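Local coordinates for GH127 beta-L-arabinofuranoside (Geobacillus stearothermophilus, PDB 4QK0), which probably hydrolyses beta-L-arabinofuranosidic linkages, releasing L-arabinose from the ends of arabinose-containing glycans, as a family 127 glycoside hydrolase, at residues R111-D116 against M167-D172. Residues are numbered along the deposited sequence; the frame is centred on the assembly and turned at random.
Sequences RAQQPD and MCKYAD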
loop_
_atom_site.group_PDB
_atom_site.type_symbol
_atom_site.label_atom_id
_atom_site.label_comp_id
_atom_site.label_asym_id
_atom_site.label_seq_id
_atom_site.Cartn_x
_atom_site.Cartn_y
_atom_site.Cartn_z
ATOM N N ARG A 111 -0.358 47.757 -1.982
ATOM C CA ARG A 111 0.693 48.272 -2.920
ATOM C C ARG A 111 1.153 47.262 -3.942
ATOM O O ARG A 111 1.624 47.645 -4.973
ATOM C CB ARG A 111 1.895 48.831 -2.133
ATOM C CG ARG A 111 1.485 49.976 -1.182
ATOM C CD ARG A 111 2.689 50.679 -0.535
ATOM N NE ARG A 111 3.585 49.808 0.251
ATOM C CZ ARG A 111 3.387 49.437 1.521
ATOM N NH1 ARG A 111 2.323 49.842 2.194
ATOM N NH2 ARG A 111 4.240 48.629 2.121
ATOM N N ALA A 112 1.037 45.948 -3.676
ATOM C CA ALA A 112 1.420 44.944 -4.706
ATOM C C ALA A 112 0.330 44.782 -5.738
ATOM O O ALA A 112 0.535 44.205 -6.804
ATOM C CB ALA A 112 1.687 43.602 -4.045
ATOM N N GLN A 113 -0.884 45.215 -5.414
ATOM C CA GLN A 113 -2.030 45.018 -6.340
ATOM C C GLN A 113 -1.891 45.847 -7.642
ATOM O O GLN A 113 -1.536 47.035 -7.608
ATOM C CB GLN A 113 -3.346 45.412 -5.659
ATOM C CG GLN A 113 -4.577 45.085 -6.496
ATOM C CD GLN A 113 -5.854 45.289 -5.720
ATOM O OE1 GLN A 113 -5.906 46.161 -4.895
ATOM N NE2 GLN A 113 -6.856 44.419 -5.921
ATOM N N GLN A 114 -2.108 45.203 -8.785
ATOM C CA GLN A 114 -2.040 45.863 -10.080
ATOM C C GLN A 114 -3.210 46.856 -10.207
ATOM O O GLN A 114 -4.201 46.743 -9.514
ATOM C CB GLN A 114 -2.034 44.818 -11.208
ATOM C CG GLN A 114 -0.707 44.041 -11.288
ATOM C CD GLN A 114 -0.675 43.011 -12.413
ATOM O OE1 GLN A 114 -1.469 43.070 -13.351
ATOM N NE2 GLN A 114 0.254 42.030 -12.315
ATOM N N PRO A 115 -3.090 47.835 -11.097
ATOM C CA PRO A 115 -4.168 48.799 -11.285
ATOM C C PRO A 115 -5.512 48.175 -11.664
ATOM O O PRO A 115 -6.540 48.751 -11.392
ATOM C CB PRO A 115 -3.668 49.663 -12.450
ATOM C CG PRO A 115 -2.194 49.446 -12.521
ATOM C CD PRO A 115 -1.944 48.071 -11.993
ATOM N N ASP A 116 -5.512 47.040 -12.359
ATOM C CA ASP A 116 -6.800 46.456 -12.761
ATOM C C ASP A 116 -7.418 45.587 -11.668
ATOM O O ASP A 116 -8.510 45.105 -11.855
ATOM C CB ASP A 116 -6.686 45.681 -14.082
ATOM C CG ASP A 116 -5.727 44.491 -14.001
ATOM O OD1 ASP A 116 -5.316 44.140 -12.889
ATOM O OD2 ASP A 116 -5.415 43.923 -15.075
HETATM N N MSE A 167 -9.776 43.415 -1.917
HETATM C CA MSE A 167 -10.211 42.133 -2.432
HETATM C C MSE A 167 -11.456 42.240 -3.312
HETATM O O MSE A 167 -11.636 41.421 -4.212
HETATM C CB MSE A 167 -10.358 41.148 -1.285
HETATM C CG MSE A 167 -8.993 40.838 -0.621
HETATM SE SE MSE A 167 -7.543 40.513 -1.915
HETATM C CE MSE A 167 -8.412 39.076 -2.895
ATOM N N CYS A 168 -12.316 43.244 -3.078
ATOM C CA CYS A 168 -13.459 43.479 -3.984
ATOM C C CYS A 168 -12.997 43.931 -5.318
ATOM O O CYS A 168 -13.614 43.592 -6.337
ATOM C CB CYS A 168 -14.435 44.525 -3.411
ATOM S SG CYS A 168 -15.484 43.928 -2.077
ATOM N N LYS A 169 -11.904 44.699 -5.367
ATOM C CA LYS A 169 -11.346 45.096 -6.661
ATOM C C LYS A 169 -10.871 43.872 -7.432
ATOM O O LYS A 169 -11.118 43.748 -8.623
ATOM C CB LYS A 169 -10.179 46.078 -6.520
ATOM C CG LYS A 169 -10.594 47.524 -6.401
ATOM C CD LYS A 169 -9.453 48.477 -5.997
ATOM C CE LYS A 169 -8.852 49.169 -7.194
ATOM N NZ LYS A 169 -8.183 48.230 -8.144
ATOM N N TYR A 170 -10.202 42.952 -6.749
ATOM C CA TYR A 170 -9.727 41.729 -7.413
ATOM C C TYR A 170 -10.951 40.881 -7.812
ATOM O O TYR A 170 -11.065 40.454 -8.960
ATOM C CB TYR A 170 -8.762 40.978 -6.485
ATOM C CG TYR A 170 -7.954 39.863 -7.098
ATOM C CD1 TYR A 170 -8.018 39.557 -8.428
ATOM C CD2 TYR A 170 -7.067 39.140 -6.314
ATOM C CE1 TYR A 170 -7.267 38.542 -8.977
ATOM C CE2 TYR A 170 -6.267 38.120 -6.843
ATOM C CZ TYR A 170 -6.375 37.818 -8.166
ATOM O OH TYR A 170 -5.610 36.826 -8.718
ATOM N N ALA A 171 -11.895 40.690 -6.894
ATOM C CA ALA A 171 -13.112 39.886 -7.219
ATOM C C ALA A 171 -13.865 40.454 -8.449
ATOM O O ALA A 171 -14.291 39.723 -9.354
ATOM C CB ALA A 171 -14.029 39.837 -6.013
ATOM N N ASP A 172 -13.969 41.778 -8.514
ATOM C CA ASP A 172 -14.592 42.422 -9.694
ATOM C C ASP A 172 -13.791 42.144 -10.936
ATOM O O ASP A 172 -14.375 41.818 -11.987
ATOM C CB ASP A 172 -14.720 43.963 -9.518
ATOM C CG ASP A 172 -15.608 44.357 -8.337
ATOM O OD1 ASP A 172 -16.463 43.556 -7.894
ATOM O OD2 ASP A 172 -15.391 45.475 -7.816
#
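Gln113 is the residue to follow here: it stands just past the end of helix 96-112, where the chain turns into a loop, and its side chain reaches from the loop to the flank of helix 162-177. From CB, which points toward that helix, the chain runs fully extended. CG lies anti to the backbone N (chi1 -173°), and the chain stays extended beyond CG, so CB and CG serve as a spacer and the carboxamide makes the contact. Its NE2 comes up against the backbone between Lys169 and Tyr170, 3.8 Å from Lys169 CB and 3.7 Å from Tyr170 N. Tyr170 CB is at 4.0 Å from the same NE2, while the phenol ring leads off to pack on Leu119 and Ala144. The distance to Tyr170 N is van der Waals touching between two donors. The amide spends its hydrogens on Gly117 O, further along the loop, and Ile166 O, in the preceding turn of the helix.

Lys169 crosses the Gln113 side chain obliquely from the helix side. Bends at chi3 (98°) and chi4 (-64°) bring its ammonium over the loop, where NZ stands 3.7 Å from Pro115 O, too long for a hydrogen bond. Asp116 OD1 is 6.9 Å from NZ, so any attraction between the two charges is probably modest; this carboxylate is engaged by Arg131 through OD2 and by Tyr118 N through OD1.

The contact joins the loop after one helix of the catalytic domain to the side of another, far out at the protein surface. With two carbonyl oxygens held by one amide nitrogen, the rotation of the Gln113 carboxamide is fixed, and loop and helix are bridged through neutral hydrogen bonds, whereas the lysine touches at its two ends, CB against the amide and NZ near Pro115 O, and sets a positive charge near the loop carbonyls, probably a favourable but weak electrostatic term.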